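Local coordinates for protein Baccell_00875 (Bacteroides cellulosilyticus DSM 14838, PDB 5NO8) that probably acts as a polysaccharide lyase that cleaves L-rhamnose caps from glucuronic acid on the side chains of complex arabinogalactan proteins, at residues L402-L407 against A683-L688; R343-V346 against R352-M355; N640-N645 against L688-G693; L457-Y462 against V496-Q501; G392-G397 against H598-R603. One frame throughout, in Å; residues are numbered along the deposited sequence.

Contact 1 (L402-L407 against A683-L688); sequences LVKQYL and ALVYYL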
# COMPACT_ATOMS: atom_id res chain seq x y z
N LEU A 402 13.65 19.25 -2.05
CA LEU A 402 14.59 20.18 -2.71
C LEU A 402 15.81 20.50 -1.84
O LEU A 402 16.92 20.62 -2.38
CB LEU A 402 13.93 21.42 -3.23
CG LEU A 402 13.40 21.34 -4.66
CD1 LEU A 402 12.45 20.18 -4.92
CD2 LEU A 402 12.77 22.66 -5.06
N VAL A 403 15.63 20.59 -0.52
CA VAL A 403 16.80 20.73 0.38
C VAL A 403 17.74 19.54 0.28
O VAL A 403 18.95 19.72 0.17
CB VAL A 403 16.42 20.88 1.88
CG1 VAL A 403 17.68 20.93 2.73
CG2 VAL A 403 15.58 22.11 2.09
N LYS A 404 17.21 18.32 0.36
CA LYS A 404 18.07 17.15 0.35
C LYS A 404 18.83 17.10 -0.98
O LYS A 404 20.02 16.83 -0.98
CB LYS A 404 17.29 15.86 0.61
CG LYS A 404 16.79 15.79 2.04
CD LYS A 404 16.22 14.44 2.38
CE LYS A 404 15.65 14.45 3.79
NZ LYS A 404 15.37 13.07 4.23
N GLN A 405 18.15 17.41 -2.07
CA GLN A 405 18.80 17.41 -3.38
C GLN A 405 19.83 18.57 -3.48
O GLN A 405 20.91 18.40 -4.06
CB GLN A 405 17.78 17.51 -4.52
CG GLN A 405 18.39 17.31 -5.91
CD GLN A 405 18.85 15.89 -6.24
OE1 GLN A 405 18.92 14.99 -5.40
NE2 GLN A 405 19.20 15.69 -7.50
N TYR A 406 19.54 19.70 -2.88
CA TYR A 406 20.52 20.77 -2.77
C TYR A 406 21.76 20.32 -2.03
O TYR A 406 22.90 20.61 -2.45
CB TYR A 406 19.90 22.02 -2.11
CG TYR A 406 20.99 23.04 -1.91
CD1 TYR A 406 21.38 23.86 -2.96
CD2 TYR A 406 21.69 23.10 -0.72
CE1 TYR A 406 22.45 24.76 -2.81
CE2 TYR A 406 22.75 23.99 -0.55
CZ TYR A 406 23.11 24.82 -1.59
OH TYR A 406 24.17 25.69 -1.44
N LEU A 407 21.60 19.60 -0.93
CA LEU A 407 22.75 19.18 -0.14
C LEU A 407 23.68 18.25 -0.93
O LEU A 407 24.89 18.22 -0.67
CB LEU A 407 22.32 18.54 1.18
CG LEU A 407 21.61 19.48 2.16
CD1 LEU A 407 21.09 18.67 3.34
CD2 LEU A 407 22.56 20.58 2.61
N ALA A 683 8.07 10.46 -0.88
CA ALA A 683 8.71 9.20 -1.19
C ALA A 683 10.19 9.40 -1.50
O ALA A 683 11.01 8.56 -1.13
CB ALA A 683 8.00 8.47 -2.31
N LEU A 684 10.54 10.50 -2.16
CA LEU A 684 11.94 10.77 -2.48
C LEU A 684 12.69 11.33 -1.27
O LEU A 684 13.87 11.07 -1.09
CB LEU A 684 12.05 11.69 -3.69
CG LEU A 684 11.58 11.09 -5.01
CD1 LEU A 684 11.73 12.14 -6.11
CD2 LEU A 684 12.30 9.79 -5.34
N VAL A 685 11.99 12.06 -0.41
CA VAL A 685 12.57 12.43 0.88
C VAL A 685 13.05 11.20 1.63
O VAL A 685 14.17 11.16 2.16
CB VAL A 685 11.57 13.24 1.75
CG1 VAL A 685 12.10 13.44 3.17
CG2 VAL A 685 11.21 14.56 1.10
N TYR A 686 12.23 10.15 1.67
CA TYR A 686 12.60 8.95 2.36
C TYR A 686 13.57 8.07 1.58
O TYR A 686 14.40 7.35 2.18
CB TYR A 686 11.35 8.21 2.84
CG TYR A 686 10.77 8.91 4.05
CD1 TYR A 686 11.46 8.92 5.26
CD2 TYR A 686 9.62 9.65 3.96
CE1 TYR A 686 10.96 9.57 6.37
CE2 TYR A 686 9.10 10.31 5.07
CZ TYR A 686 9.77 10.26 6.27
OH TYR A 686 9.25 10.90 7.35
N TYR A 687 13.51 8.15 0.25
CA TYR A 687 14.48 7.48 -0.60
C TYR A 687 15.89 7.99 -0.25
O TYR A 687 16.81 7.20 -0.09
CB TYR A 687 14.19 7.73 -2.08
CG TYR A 687 15.15 7.02 -2.97
CD1 TYR A 687 16.38 7.58 -3.28
CD2 TYR A 687 14.86 5.75 -3.47
CE1 TYR A 687 17.29 6.90 -4.09
CE2 TYR A 687 15.76 5.08 -4.26
CZ TYR A 687 16.97 5.67 -4.56
OH TYR A 687 17.86 4.95 -5.34
N LEU A 688 16.01 9.30 -0.12
CA LEU A 688 17.30 9.93 0.20
C LEU A 688 17.74 9.72 1.64
O LEU A 688 18.93 9.63 1.90
CB LEU A 688 17.30 11.40 -0.17
CG LEU A 688 17.16 11.62 -1.68
CD1 LEU A 688 16.96 13.06 -2.01
CD2 LEU A 688 18.37 11.08 -2.46
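Lys404 lies against Leu688 and Val685 where helices 396-409 and 682-692 run side by side in the helical domain, an arrangement consistent with an alpha/alpha toroid in which a helix near the start of the domain meets the last one. The short segments run in broadly the same direction, their axes 37° apart with a closest approach of 9.9 Å. Lys404 covers the most surface here, followed by Leu688 and then Val685. The lysine turns its aliphatic part to the leucine: CB of Lys404 touches CD1 of Leu688 at 3.8 Å, and the two side chains slide past each other in opposite senses, so that CD of the lysine comes alongside CB of the leucine. Beyond CG the lysine is extended, and this straight run carries its amino group past Leu688 to the preceding turn of helix 682-692. There it crosses Val685 at about a right angle, its CE 3.7 Å from CG1 of Val685. That methyl faces the lysine because it stands anti to the valine's own nitrogen (chi1 172°). Gln405 adds a looser touch, its OE1 lying 4.4 Å from CD1 of Leu688. The buried ammonium group is satisfied by oxygens: it donates to the carbonyl of Leu694 at the end of the chain and to a glycerol probably taken up from the crystallisation liquor. Across the helix pair, NZ of Lys404 also donates to O of Val685 at 3.1 Å, approaching from above the carbonyl plane, 40° out of it, and not along a lone pair.

Contact 2 (R343-V346 against R352-M355); sequences RKRV and RQQM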
# COMPACT_ATOMS: atom_id res chain seq x y z
N ARG A 343 16.74 14.06 -10.31
CA ARG A 343 17.12 15.36 -10.85
C ARG A 343 16.00 15.95 -11.67
O ARG A 343 15.66 17.11 -11.49
CB ARG A 343 18.36 15.23 -11.74
CG ARG A 343 18.82 16.56 -12.30
CD ARG A 343 19.66 16.38 -13.52
NE ARG A 343 18.82 16.43 -14.70
CZ ARG A 343 18.78 15.53 -15.66
NH1 ARG A 343 19.54 14.42 -15.65
NH2 ARG A 343 17.94 15.75 -16.67
N LYS A 344 15.39 15.13 -12.53
CA LYS A 344 14.31 15.62 -13.37
C LYS A 344 13.10 16.03 -12.52
O LYS A 344 12.46 17.02 -12.82
CB LYS A 344 13.93 14.60 -14.42
CG LYS A 344 15.00 14.51 -15.52
CD LYS A 344 14.59 13.64 -16.67
CE LYS A 344 14.64 12.16 -16.33
NZ LYS A 344 14.53 11.38 -17.60
N ARG A 345 12.80 15.25 -11.49
CA ARG A 345 11.66 15.57 -10.63
C ARG A 345 11.88 16.90 -9.90
O ARG A 345 11.00 17.75 -9.85
CB ARG A 345 11.41 14.46 -9.60
CG ARG A 345 10.29 14.76 -8.61
CD ARG A 345 9.01 15.06 -9.35
NE ARG A 345 7.95 15.54 -8.49
CZ ARG A 345 6.95 16.30 -8.91
NH1 ARG A 345 6.80 16.65 -10.19
NH2 ARG A 345 6.08 16.72 -8.01
N VAL A 346 13.06 17.04 -9.33
CA VAL A 346 13.42 18.26 -8.62
C VAL A 346 13.31 19.48 -9.54
O VAL A 346 12.75 20.48 -9.14
CB VAL A 346 14.79 18.09 -7.96
CG1 VAL A 346 15.43 19.40 -7.55
CG2 VAL A 346 14.64 17.16 -6.76
N ARG A 352 7.97 24.26 -12.58
CA ARG A 352 6.54 24.13 -12.91
C ARG A 352 5.62 24.18 -11.70
O ARG A 352 4.47 24.57 -11.85
CB ARG A 352 6.26 22.82 -13.68
CG ARG A 352 7.05 22.61 -14.97
CD ARG A 352 6.75 23.69 -16.01
NE ARG A 352 5.41 23.59 -16.61
CZ ARG A 352 4.34 24.35 -16.32
NH1 ARG A 352 4.34 25.30 -15.37
NH2 ARG A 352 3.20 24.14 -16.99
N GLN A 353 6.09 23.78 -10.52
CA GLN A 353 5.17 23.65 -9.37
C GLN A 353 5.39 24.70 -8.28
O GLN A 353 4.73 24.64 -7.25
CB GLN A 353 5.23 22.23 -8.78
CG GLN A 353 4.94 21.14 -9.81
CD GLN A 353 4.56 19.79 -9.22
OE1 GLN A 353 4.87 18.75 -9.83
NE2 GLN A 353 3.85 19.77 -8.08
N GLN A 354 6.30 25.65 -8.48
CA GLN A 354 6.44 26.78 -7.55
C GLN A 354 5.67 27.98 -8.09
O GLN A 354 5.86 28.39 -9.23
CB GLN A 354 7.91 27.14 -7.28
CG GLN A 354 8.07 28.16 -6.12
CD GLN A 354 9.49 28.32 -5.63
OE1 GLN A 354 9.74 28.51 -4.42
NE2 GLN A 354 10.44 28.19 -6.54
N MET A 355 4.78 28.53 -7.27
CA MET A 355 4.07 29.77 -7.61
C MET A 355 5.10 30.91 -7.74
O MET A 355 5.78 31.21 -6.77
CB MET A 355 3.07 30.12 -6.50
CG MET A 355 2.27 31.42 -6.72
SD MET A 355 1.35 31.44 -8.25
CE MET A 355 -0.01 30.32 -7.85
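In Arg345 the first torsion sets CG opposite the backbone nitrogen, and a bend at chi2 (56°) then brings the guanidinium round to Gln353, although the arginine's CB points away from that residue. Gln353 starts with CG beside its own nitrogen and is extended from there, its CB directed at the arginine, and the two side chains cross at about a right angle. Their ends meet at one oxygen. NH1 of Arg345 donates to OE1 of Gln353 at 2.9 Å, and NH2 of Arg345 donates to the same OE1 at 3.0 Å, an end-on grip by both terminal nitrogens. Neither bond is straight, the N-H...O angle being 142° at NH1, as expected when two nitrogens share a single acceptor. OE1 lies near the guanidinium plane, whereas both nitrogens come to it from one face of the amide; the two planes are 58° apart. The contact ties the middle of helix 338-352 to the loop that follows it, the glutamine side chain reaching back along the helix. That helix packs through Val346 on helix 396-409 of the helical domain, probably an alpha/alpha toroid. Further partners fix both groups: NE of Arg345 forms a salt bridge with Asp681, just ahead of helix 682-692, while NH1 also donates to the carbonyl of Gly653. A leucine in place of Arg345 would probably leave the Asp681 carboxylate without this partner and OE1 of Gln353 without either donor, in a buried setting. On the other side of the glutamine amide, NE2 of Gln353 donates to the carbonyl of Met367.

Contact 3 (N640-N645 against L688-G693); sequences NVVRNN and LLVNRG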
# COMPACT_ATOMS: atom_id res chain seq x y z
N ASN A 640 14.62 -1.67 -0.80
CA ASN A 640 13.55 -2.25 -1.61
C ASN A 640 12.26 -1.43 -1.50
O ASN A 640 11.63 -1.11 -2.53
CB ASN A 640 13.31 -3.69 -1.19
CG ASN A 640 12.22 -4.35 -2.01
OD1 ASN A 640 12.25 -4.29 -3.23
ND2 ASN A 640 11.24 -4.93 -1.33
N VAL A 641 11.87 -1.08 -0.28
CA VAL A 641 10.65 -0.29 -0.09
C VAL A 641 10.69 1.04 -0.86
O VAL A 641 9.77 1.38 -1.61
CB VAL A 641 10.37 0.02 1.41
CG1 VAL A 641 9.19 0.96 1.54
CG2 VAL A 641 10.12 -1.25 2.19
N VAL A 642 11.76 1.81 -0.67
CA VAL A 642 11.84 3.13 -1.27
C VAL A 642 12.06 3.05 -2.79
O VAL A 642 11.52 3.88 -3.51
CB VAL A 642 12.84 4.06 -0.54
CG1 VAL A 642 12.42 4.19 0.94
CG2 VAL A 642 14.30 3.59 -0.67
N ARG A 643 12.78 2.04 -3.25
CA ARG A 643 12.99 1.79 -4.68
C ARG A 643 11.65 1.55 -5.40
O ARG A 643 11.39 2.09 -6.48
CB ARG A 643 13.91 0.57 -4.84
CG ARG A 643 14.07 0.10 -6.24
CD ARG A 643 15.32 -0.75 -6.36
NE ARG A 643 15.18 -1.95 -5.55
CZ ARG A 643 16.00 -2.37 -4.59
NH1 ARG A 643 17.12 -1.73 -4.28
NH2 ARG A 643 15.74 -3.52 -3.98
N ASN A 644 10.76 0.81 -4.74
CA ASN A 644 9.50 0.46 -5.38
C ASN A 644 8.57 1.65 -5.52
O ASN A 644 7.70 1.66 -6.40
CB ASN A 644 8.86 -0.72 -4.65
CG ASN A 644 9.63 -2.01 -4.85
OD1 ASN A 644 10.47 -2.11 -5.75
ND2 ASN A 644 9.40 -2.98 -3.98
N ASN A 645 8.75 2.68 -4.69
CA ASN A 645 8.00 3.89 -4.83
C ASN A 645 8.49 4.80 -5.95
O ASN A 645 7.86 5.80 -6.26
CB ASN A 645 7.92 4.64 -3.50
CG ASN A 645 6.89 4.08 -2.57
OD1 ASN A 645 5.84 4.71 -2.38
ND2 ASN A 645 7.18 2.94 -1.95
N LEU A 688 16.01 9.30 -0.12
CA LEU A 688 17.30 9.93 0.20
C LEU A 688 17.74 9.72 1.64
O LEU A 688 18.93 9.63 1.90
CB LEU A 688 17.30 11.40 -0.17
CG LEU A 688 17.16 11.62 -1.68
CD1 LEU A 688 16.96 13.06 -2.01
CD2 LEU A 688 18.37 11.08 -2.46
N LEU A 689 16.79 9.59 2.57
CA LEU A 689 17.13 9.14 3.92
C LEU A 689 17.74 7.76 3.93
O LEU A 689 18.84 7.52 4.45
CB LEU A 689 15.88 9.16 4.82
CG LEU A 689 16.15 8.66 6.25
CD1 LEU A 689 16.98 9.72 6.99
CD2 LEU A 689 14.85 8.40 6.95
N VAL A 690 17.03 6.80 3.32
CA VAL A 690 17.43 5.43 3.34
C VAL A 690 18.76 5.20 2.65
O VAL A 690 19.57 4.42 3.14
CB VAL A 690 16.34 4.54 2.69
CG1 VAL A 690 16.85 3.15 2.36
CG2 VAL A 690 15.13 4.48 3.60
N ASN A 691 18.96 5.86 1.51
CA ASN A 691 20.13 5.59 0.67
C ASN A 691 21.34 6.45 0.99
O ASN A 691 22.45 6.04 0.69
CB ASN A 691 19.76 5.65 -0.80
CG ASN A 691 19.02 4.41 -1.22
OD1 ASN A 691 19.61 3.33 -1.23
ND2 ASN A 691 17.71 4.53 -1.43
N ARG A 692 21.10 7.64 1.53
CA ARG A 692 22.19 8.59 1.77
C ARG A 692 22.24 9.18 3.16
O ARG A 692 23.12 9.99 3.43
CB ARG A 692 22.11 9.70 0.74
CG ARG A 692 22.50 9.18 -0.62
CD ARG A 692 22.64 10.26 -1.63
NE ARG A 692 22.81 9.63 -2.92
CZ ARG A 692 23.95 9.12 -3.40
NH1 ARG A 692 25.08 9.19 -2.73
NH2 ARG A 692 23.94 8.55 -4.58
N GLY A 693 21.32 8.77 4.04
CA GLY A 693 21.29 9.29 5.41
C GLY A 693 20.94 10.76 5.53
O GLY A 693 21.26 11.39 6.54
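Helices 632-644 and 682-692 of the helical domain meet near their C-terminal ends, through Val642 on one and Val690 and Asn691 on the other. The two valines reach toward each other tip to tip, with CG1 of Val642 at 3.8 Å from CG2 of Val690. The second methyl of Val642 occupies the crowded position between its own nitrogen and carbonyl carbon. From there CG2 of Val642 touches CG1 of Val690 at 4.0 Å and approaches ND2 of Asn691 at 3.6 Å. This last pair is plain packing, Val642 and Asn691 sliding past each other in opposite directions. The amide nitrogen of Asn691 has its hydrogen bond within its own helix, to the carbonyl of Tyr687 one turn back. ND2 of Asn645 donates to O of Val641 at 3.0 Å and also to Ser615, and Gly693 leaves helical geometry with a positive phi (66°) while its N still bonds to O of Leu689. Gln635 joins the helices once more by donating to the carbonyl of Val690. Direct packing of the last two helices of the chain is consistent with the alpha/alpha toroid this domain probably forms.

Contact 4 (L457-Y462 against V496-Q501); sequences LYFQMY and VRLGLQ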
# COMPACT_ATOMS: atom_id res chain seq x y z
N LEU A 457 11.44 21.15 7.62
CA LEU A 457 11.92 22.10 6.61
C LEU A 457 12.93 23.07 7.23
O LEU A 457 14.03 23.27 6.68
CB LEU A 457 10.79 22.86 5.93
CG LEU A 457 11.24 23.96 4.97
CD1 LEU A 457 11.90 23.38 3.71
CD2 LEU A 457 10.12 24.88 4.57
N TYR A 458 12.58 23.65 8.38
CA TYR A 458 13.45 24.65 8.99
C TYR A 458 14.79 24.08 9.40
O TYR A 458 15.83 24.67 9.10
CB TYR A 458 12.75 25.38 10.17
CG TYR A 458 11.55 26.23 9.82
CD1 TYR A 458 11.37 26.80 8.58
CD2 TYR A 458 10.59 26.51 10.80
CE1 TYR A 458 10.27 27.59 8.30
CE2 TYR A 458 9.50 27.31 10.54
CZ TYR A 458 9.33 27.85 9.30
OH TYR A 458 8.24 28.63 9.03
N PHE A 459 14.82 22.91 10.04
CA PHE A 459 16.08 22.31 10.42
C PHE A 459 16.94 21.96 9.18
O PHE A 459 18.16 22.16 9.21
CB PHE A 459 15.89 21.07 11.27
CG PHE A 459 15.27 21.32 12.63
CD1 PHE A 459 15.81 22.24 13.51
CD2 PHE A 459 14.16 20.57 13.05
CE1 PHE A 459 15.25 22.43 14.78
CE2 PHE A 459 13.59 20.77 14.29
CZ PHE A 459 14.15 21.69 15.17
N GLN A 460 16.30 21.51 8.11
CA GLN A 460 17.03 21.26 6.85
C GLN A 460 17.60 22.56 6.27
O GLN A 460 18.73 22.58 5.76
CB GLN A 460 16.11 20.60 5.82
CG GLN A 460 15.58 19.23 6.22
CD GLN A 460 16.59 18.11 6.12
OE1 GLN A 460 17.78 18.35 5.88
NE2 GLN A 460 16.13 16.88 6.35
N MET A 461 16.81 23.63 6.32
CA MET A 461 17.25 24.96 5.85
C MET A 461 18.44 25.53 6.63
O MET A 461 19.22 26.30 6.06
CB MET A 461 16.10 25.97 5.83
CG MET A 461 15.07 25.76 4.74
SD MET A 461 15.72 25.89 3.09
CE MET A 461 16.15 27.64 2.91
N TYR A 462 18.63 25.13 7.89
CA TYR A 462 19.88 25.43 8.59
C TYR A 462 21.07 24.81 7.89
O TYR A 462 22.09 25.46 7.70
CB TYR A 462 19.83 24.95 10.04
CG TYR A 462 21.15 24.96 10.80
CD1 TYR A 462 21.84 26.16 11.04
CD2 TYR A 462 21.67 23.79 11.30
CE1 TYR A 462 23.03 26.16 11.76
CE2 TYR A 462 22.86 23.77 12.02
CZ TYR A 462 23.53 24.96 12.25
OH TYR A 462 24.71 24.88 12.96
N VAL A 496 13.31 13.86 15.08
CA VAL A 496 14.08 13.67 16.31
C VAL A 496 15.59 13.85 16.12
O VAL A 496 16.22 14.71 16.74
CB VAL A 496 13.77 12.30 16.96
CG1 VAL A 496 14.66 12.02 18.16
CG2 VAL A 496 12.31 12.21 17.35
N ARG A 497 16.18 13.02 15.26
CA ARG A 497 17.60 13.09 14.99
C ARG A 497 18.00 14.42 14.36
O ARG A 497 19.02 15.01 14.74
CB ARG A 497 18.06 11.97 14.08
CG ARG A 497 17.87 10.60 14.65
CD ARG A 497 18.83 9.61 14.03
NE ARG A 497 20.16 9.70 14.64
CZ ARG A 497 21.21 8.96 14.29
NH1 ARG A 497 21.13 8.07 13.30
NH2 ARG A 497 22.36 9.13 14.93
N LEU A 498 17.19 14.86 13.40
CA LEU A 498 17.48 16.09 12.66
C LEU A 498 17.41 17.31 13.60
O LEU A 498 18.31 18.14 13.61
CB LEU A 498 16.47 16.26 11.53
CG LEU A 498 16.53 17.55 10.73
CD1 LEU A 498 17.88 17.74 10.05
CD2 LEU A 498 15.40 17.55 9.73
N GLY A 499 16.34 17.41 14.37
CA GLY A 499 16.17 18.53 15.30
C GLY A 499 17.26 18.60 16.35
O GLY A 499 17.87 19.66 16.55
N LEU A 500 17.52 17.50 17.02
CA LEU A 500 18.58 17.46 18.04
C LEU A 500 19.99 17.68 17.48
O LEU A 500 20.80 18.35 18.12
CB LEU A 500 18.56 16.15 18.82
CG LEU A 500 17.33 15.91 19.70
CD1 LEU A 500 17.48 14.58 20.39
CD2 LEU A 500 17.14 17.04 20.71
N GLN A 501 20.29 17.09 16.32
CA GLN A 501 21.57 17.35 15.65
C GLN A 501 21.73 18.83 15.32
O GLN A 501 22.79 19.39 15.53
CB GLN A 501 21.73 16.51 14.38
CG GLN A 501 23.10 16.59 13.71
CD GLN A 501 24.24 16.02 14.55
OE1 GLN A 501 24.06 15.10 15.36
NE2 GLN A 501 25.44 16.57 14.36
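Phe459 meets Leu498 and Gly499 with successive parts of its side chain. At its root, CB of Phe459 touches CG of Leu498 at 3.6 Å, with CD2 of the same leucine slightly farther off. From there CG of the phenylalanine stands beside its own nitrogen, opposite the carbonyl carbon (chi1 -65°), which brings the ring over the backbone of Gly499. CG itself comes within 4.0 Å of CA of Gly499. Farther out, CD2 and CE2 of Phe459 lie closest to that carbon, each at 3.6 Å from CA of Gly499, and the CZ tip is only a little more distant. All six ring atoms are therefore near one CA, which sits over the ring centre, 13° off the normal: a CH-pi contact on the face. The short segments of helices 448-465 and 496-505 run at 49° to each other in the helical domain, probably an alpha/alpha toroid. Their backbones come together at this pair, with CA of Phe459 and CA of Gly499 6.2 Å apart. Glycine permits that approach, since a CB at Gly499 would fall 3.1 Å from CE2 of Phe459, which is tight. Leu498 wedges between the phenylalanine and the next side chain. Its CB points toward helix 448-465, and it is crossed at about a right angle by Gln460, whose chain bends at chi2. NE2 of Gln460 packs at 3.5 Å from CD2 of Leu498, and this amide nitrogen has its hydrogen bond with Glu456, one turn earlier on its own helix.

Contact 5 (G392-G397 against H598-R603); sequences GAERLG and HWFGKR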
# COMPACT_ATOMS: atom_id res chain seq x y z
N GLY A 392 -0.11 24.13 1.67
CA GLY A 392 0.73 23.76 2.81
C GLY A 392 0.59 22.29 3.13
O GLY A 392 0.42 21.46 2.22
N ALA A 393 0.63 21.97 4.43
CA ALA A 393 0.45 20.60 4.92
C ALA A 393 1.44 19.64 4.24
O ALA A 393 2.64 19.89 4.24
CB ALA A 393 -1.00 20.15 4.78
N GLU A 394 0.94 18.57 3.61
CA GLU A 394 1.84 17.58 3.04
C GLU A 394 2.69 18.12 1.89
O GLU A 394 3.68 17.47 1.52
CB GLU A 394 1.05 16.37 2.50
CG GLU A 394 0.55 15.39 3.53
CD GLU A 394 -0.78 15.75 4.17
OE1 GLU A 394 -1.29 16.91 4.03
OE2 GLU A 394 -1.34 14.84 4.82
N ARG A 395 2.30 19.24 1.29
CA ARG A 395 3.10 19.88 0.21
C ARG A 395 4.46 20.40 0.69
O ARG A 395 5.35 20.64 -0.14
CB ARG A 395 2.33 21.00 -0.49
CG ARG A 395 1.42 20.60 -1.65
CD ARG A 395 0.35 19.59 -1.29
NE ARG A 395 -0.60 20.14 -0.32
CZ ARG A 395 -1.50 19.42 0.34
NH1 ARG A 395 -1.61 18.10 0.14
NH2 ARG A 395 -2.31 20.02 1.22
N LEU A 396 4.65 20.53 2.00
CA LEU A 396 5.99 20.72 2.60
C LEU A 396 7.06 19.73 2.14
O LEU A 396 8.24 20.07 2.12
CB LEU A 396 5.93 20.72 4.13
CG LEU A 396 5.61 22.06 4.83
CD1 LEU A 396 6.87 22.94 4.80
CD2 LEU A 396 4.44 22.80 4.22
N GLY A 397 6.65 18.50 1.78
CA GLY A 397 7.58 17.52 1.29
C GLY A 397 8.36 17.97 0.08
O GLY A 397 9.52 17.58 -0.05
N HIS A 598 -8.80 9.24 -2.92
CA HIS A 598 -10.00 10.04 -2.71
C HIS A 598 -9.65 11.45 -2.21
O HIS A 598 -10.09 12.45 -2.79
CB HIS A 598 -10.95 9.39 -1.69
CG HIS A 598 -12.21 10.19 -1.50
ND1 HIS A 598 -13.22 10.21 -2.43
CD2 HIS A 598 -12.57 11.07 -0.53
CE1 HIS A 598 -14.17 11.05 -2.03
NE2 HIS A 598 -13.80 11.58 -0.87
N TRP A 599 -8.88 11.51 -1.14
CA TRP A 599 -8.62 12.77 -0.43
C TRP A 599 -7.63 13.67 -1.17
O TRP A 599 -7.71 14.89 -1.03
CB TRP A 599 -8.10 12.50 0.98
CG TRP A 599 -9.01 11.64 1.78
CD1 TRP A 599 -8.80 10.34 2.15
CD2 TRP A 599 -10.29 12.01 2.31
NE1 TRP A 599 -9.88 9.87 2.86
CE2 TRP A 599 -10.80 10.88 2.99
CE3 TRP A 599 -11.05 13.20 2.28
CZ2 TRP A 599 -12.06 10.88 3.63
CZ3 TRP A 599 -12.31 13.21 2.92
CH2 TRP A 599 -12.80 12.05 3.58
N PHE A 600 -6.71 13.08 -1.92
CA PHE A 600 -5.61 13.83 -2.57
C PHE A 600 -5.63 13.87 -4.09
O PHE A 600 -5.04 14.77 -4.68
CB PHE A 600 -4.28 13.28 -2.05
CG PHE A 600 -4.09 13.51 -0.59
CD1 PHE A 600 -4.57 12.61 0.35
CD2 PHE A 600 -3.46 14.67 -0.13
CE1 PHE A 600 -4.40 12.84 1.70
CE2 PHE A 600 -3.30 14.90 1.22
CZ PHE A 600 -3.79 14.00 2.14
N GLY A 601 -6.31 12.94 -4.74
CA GLY A 601 -6.22 12.79 -6.19
C GLY A 601 -7.26 13.57 -6.95
O GLY A 601 -8.32 13.94 -6.39
N LYS A 602 -6.99 13.80 -8.22
CA LYS A 602 -7.96 14.37 -9.14
C LYS A 602 -9.19 13.48 -9.33
O LYS A 602 -10.31 13.98 -9.44
CB LYS A 602 -7.35 14.59 -10.52
CG LYS A 602 -8.25 15.45 -11.40
CD LYS A 602 -7.55 15.84 -12.69
CE LYS A 602 -8.32 16.89 -13.47
NZ LYS A 602 -7.77 16.98 -14.85
N ARG A 603 -8.99 12.16 -9.42
CA ARG A 603 -10.08 11.23 -9.72
C ARG A 603 -10.94 10.86 -8.51
O ARG A 603 -11.99 10.20 -8.67
CB ARG A 603 -9.52 9.96 -10.34
CG ARG A 603 -8.82 10.17 -11.67
CD ARG A 603 -9.72 10.60 -12.80
NE ARG A 603 -8.91 10.77 -14.01
CZ ARG A 603 -8.43 9.77 -14.77
NH1 ARG A 603 -8.70 8.48 -14.50
NH2 ARG A 603 -7.67 10.06 -15.83
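Phe600 meets Glu394 and Arg395 with one border of its ring, in the segment 598-603, which begins in helix 596-600. Along that segment His598 comes first, its CD2 lying over the indole of Trp599. Phe600 follows and makes the whole contact, its CB directed at 392-397. CZ of Phe600 lies 3.7 Å from OE2 of Glu394, approached obliquely, and the carboxylate and ring planes are 75° apart. One bond along the ring, CE2 of Phe600 is 3.8 Å from NH1 of Arg395. Here edge meets edge: each atom lies near the plane of the other group, so this is no cation-pi stack. The arginine gets there by bending at chi2 and chi3 (58° and 65°). Both polar groups have stronger partners elsewhere, Glu394 in a salt bridge with Arg447 and NH1 of Arg395 in a hydrogen bond to Asn678, while its NH2 forms a salt bridge with Asp390. With an alanine at Glu394, Arg447 would probably lose its carboxylate partner and the CZ corner of Phe600 its neighbour. After the ring, the carbonyl of Gly601 accepts from Arg389, and Lys602 pairs with Asp370 and Glu372. The contact sets Phe600 against the 3-10 turn that leads into helix 396-409, a buried charged junction in what is probably an alpha/alpha toroid.

In the fold
Helix 682-692 serves contacts 1 and 3, which share Leu688 and have centres about 10 Å apart, whereas helix 396-409 serves contacts 1 and 5, about 18 Å apart. Contact 2 closes first along the chain, before any other opens. Contacts 1 and 5 then each span most of the helical domain, with contact 4 falling within both spans, and contact 3 joins the last two helices. Contact 1 touches all four others, for example through Gln405 on Val346, Tyr687 on Val642 and Val403 on Gln460. The first and last parts of the domain thus meet around one helix pair, consistent with a closed alpha/alpha toroid beside the N-terminal beta-sheet region.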